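Local coordinates for protein tryparedoxin II (Crithidia fasciculata, PDB 1I5G) that carries reducing equivalents as a thioredoxin-like oxidoreductase, taking electrons from trypanothione and probably passing them on to peroxidases, at the glutathionylspermidine site. Numbering follows the deposited sequence.

The glutathionylspermidine site. Residues 39-42, 70, 107-110, 128. With TS5 (glutathionylspermidine), chain B.
Tryparedoxin II has the thioredoxin fold; Trp39, Cys40, Pro41 and Pro42 begin its active-site motif WCPPC, with a serine replacing the second cysteine in this chain, and the prolines open helix 41-57. Cys40, the nucleophile, holds SG anti to its backbone N (chi1 -176°) and forms a disulfide with glutathionylspermidine, SG to SG2 2.1 Å, resembling the mixed-disulfide intermediate of thiol-disulfide exchange. Trp39 rim atoms CZ3 and CH2 meet the ligand's cysteinyl methylene obliquely (CZ3 to CB2 3.5 Å), an apolar edge that suits a CH2. Trp39 NE1 steadies the ring, donating in its plane to Trp70 O, 2.9 Å away. Rigid Pro42 offers a preformed apolar surface, CD 3.7 Å from SG2 and CG against the glutamyl CG1. The Ile109 backbone pairs with the ligand like a neighbouring strand: N donates to carbonyl O2 (2.7 Å), and O receives amide N2 almost along the C=O axis. Its branched side chain lays CG2 over one Trp70 face. A cis peptide precedes Pro110, the cis-proline typical of thioredoxins. Arg128 grips the alpha-carboxylate of the gamma-glutamyl residue end-on, planar cation to planar anion: a salt bridge of two in-plane hydrogen bonds, NH1 to OE1 (173° at H) and NH2 to OE2, both 2.8 Å. Pro110 CG sits 3.6 Å above the guanidinium centre, probably limiting its tilt. A water joins OE1 to Ser108 OG and Pro110 O. An alanine replacing Arg128 would remove both carboxylate bonds and probably leave the glutamyl arm loosely held.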
# COMPACT_ATOMS: atom_id res chain seq x y z
N TRP A 39 -12.11 -2.35 10.37
CA TRP A 39 -12.79 -1.83 11.56
C TRP A 39 -12.89 -0.32 11.49
O TRP A 39 -13.64 0.24 12.30
CB TRP A 39 -12.04 -2.25 12.80
CG TRP A 39 -10.64 -1.74 12.96
CD1 TRP A 39 -9.48 -2.40 12.67
CD2 TRP A 39 -10.20 -0.47 13.47
NE1 TRP A 39 -8.38 -1.63 12.94
CE2 TRP A 39 -8.79 -0.43 13.44
CE3 TRP A 39 -10.86 0.66 13.97
CZ2 TRP A 39 -8.05 0.65 13.88
CZ3 TRP A 39 -10.08 1.74 14.39
CH2 TRP A 39 -8.72 1.73 14.35
N CYS A 40 -12.19 0.38 10.62
CA CYS A 40 -12.17 1.83 10.54
C CYS A 40 -13.06 2.33 9.41
O CYS A 40 -12.75 2.18 8.24
CB CYS A 40 -10.74 2.29 10.32
SG CYS A 40 -10.48 4.10 10.32
N PRO A 41 -14.20 2.94 9.75
CA PRO A 41 -15.08 3.46 8.69
C PRO A 41 -14.41 4.40 7.73
O PRO A 41 -14.56 4.22 6.52
CB PRO A 41 -16.29 4.05 9.42
CG PRO A 41 -16.24 3.43 10.72
CD PRO A 41 -14.78 3.17 11.09
N PRO A 42 -13.66 5.41 8.18
CA PRO A 42 -13.01 6.27 7.19
C PRO A 42 -12.10 5.58 6.17
O PRO A 42 -11.95 5.90 5.00
CB PRO A 42 -12.25 7.27 8.08
CG PRO A 42 -12.93 7.26 9.35
CD PRO A 42 -13.41 5.85 9.56
N TRP A 70 -4.04 -3.02 9.44
CA TRP A 70 -4.30 -2.91 10.86
C TRP A 70 -5.55 -3.69 11.23
O TRP A 70 -6.21 -3.38 12.23
CB TRP A 70 -4.48 -1.45 11.27
CG TRP A 70 -3.25 -0.60 11.37
CD1 TRP A 70 -1.97 -0.87 10.96
CD2 TRP A 70 -3.19 0.70 11.97
NE1 TRP A 70 -1.13 0.18 11.25
CE2 TRP A 70 -1.86 1.16 11.87
CE3 TRP A 70 -4.12 1.54 12.58
CZ2 TRP A 70 -1.45 2.39 12.35
CZ3 TRP A 70 -3.72 2.77 13.06
CH2 TRP A 70 -2.39 3.17 12.95
N LYS A 107 0.37 7.27 12.26
CA LYS A 107 -0.33 7.37 13.54
C LYS A 107 -1.83 7.16 13.41
O LYS A 107 -2.52 6.86 14.39
CB LYS A 107 -0.07 8.71 14.24
CG LYS A 107 1.42 9.08 14.32
CD LYS A 107 2.15 8.29 15.39
CE LYS A 107 3.59 8.78 15.57
NZ LYS A 107 4.24 8.02 16.67
N SER A 108 -2.34 7.32 12.20
CA SER A 108 -3.73 7.18 11.86
C SER A 108 -3.94 6.48 10.54
O SER A 108 -3.01 6.44 9.74
CB SER A 108 -4.50 8.50 11.88
OG SER A 108 -4.03 9.33 10.85
N ILE A 109 -5.12 5.96 10.29
CA ILE A 109 -5.56 5.35 9.04
C ILE A 109 -6.86 6.02 8.60
O ILE A 109 -7.63 6.47 9.44
CB ILE A 109 -5.70 3.83 9.16
CG1 ILE A 109 -6.67 3.39 10.26
CG2 ILE A 109 -4.31 3.21 9.37
CD1 ILE A 109 -7.01 1.91 10.17
N PRO A 110 -7.12 6.10 7.29
CA PRO A 110 -6.22 5.60 6.24
C PRO A 110 -5.04 6.51 5.97
O PRO A 110 -5.18 7.75 6.03
CB PRO A 110 -7.12 5.63 5.00
CG PRO A 110 -8.11 6.72 5.29
CD PRO A 110 -8.36 6.70 6.78
N ARG A 128 -3.07 9.85 0.46
CA ARG A 128 -4.49 9.72 0.76
C ARG A 128 -5.25 10.97 0.33
O ARG A 128 -6.24 10.89 -0.45
CB ARG A 128 -4.74 9.36 2.22
CG ARG A 128 -6.24 9.13 2.55
CD ARG A 128 -7.15 10.40 2.50
NE ARG A 128 -8.44 10.17 3.15
CZ ARG A 128 -8.56 10.22 4.44
NH1 ARG A 128 -7.55 10.47 5.24
NH2 ARG A 128 -9.78 9.99 4.93
N1 TS5 B . -10.48 11.87 9.87
CA1 TS5 B . -9.15 11.23 9.77
C1 TS5 B . -8.95 10.65 8.40
OE1 TS5 B . -7.79 10.39 8.00
OE2 TS5 B . -9.96 10.41 7.69
CB1 TS5 B . -8.92 10.11 10.79
CG1 TS5 B . -9.74 8.86 10.48
CD1 TS5 B . -9.84 8.10 11.77
O1 TS5 B . -10.60 8.44 12.78
N2 TS5 B . -9.12 6.98 11.91
CA2 TS5 B . -8.87 6.29 13.13
C2 TS5 B . -7.41 6.11 13.50
O2 TS5 B . -6.48 5.79 12.59
CB2 TS5 B . -9.42 4.87 12.97
SG2 TS5 B . -11.07 4.75 12.22
N3 TS5 B . -7.26 6.27 14.83
CA3 TS5 B . -5.98 5.93 15.41
C3 TS5 B . -5.30 7.10 16.06
O3 TS5 B . -5.44 8.25 15.45
N1' TS5 B . -4.59 7.08 17.18
C1' TS5 B . -3.62 8.12 17.45
C2' TS5 B . -4.08 8.78 18.74
N2' TS5 B . -3.47 10.52 20.42
C3' TS5 B . -3.01 9.73 19.28
C4' TS5 B . -2.49 11.45 20.95
C5' TS5 B . -2.73 11.89 22.40
C6' TS5 B . -1.59 12.72 22.99
C7' TS5 B . -2.05 13.64 24.12
N3' TS5 B . -1.00 14.41 24.79
O HOH W 1 -5.43 8.96 8.55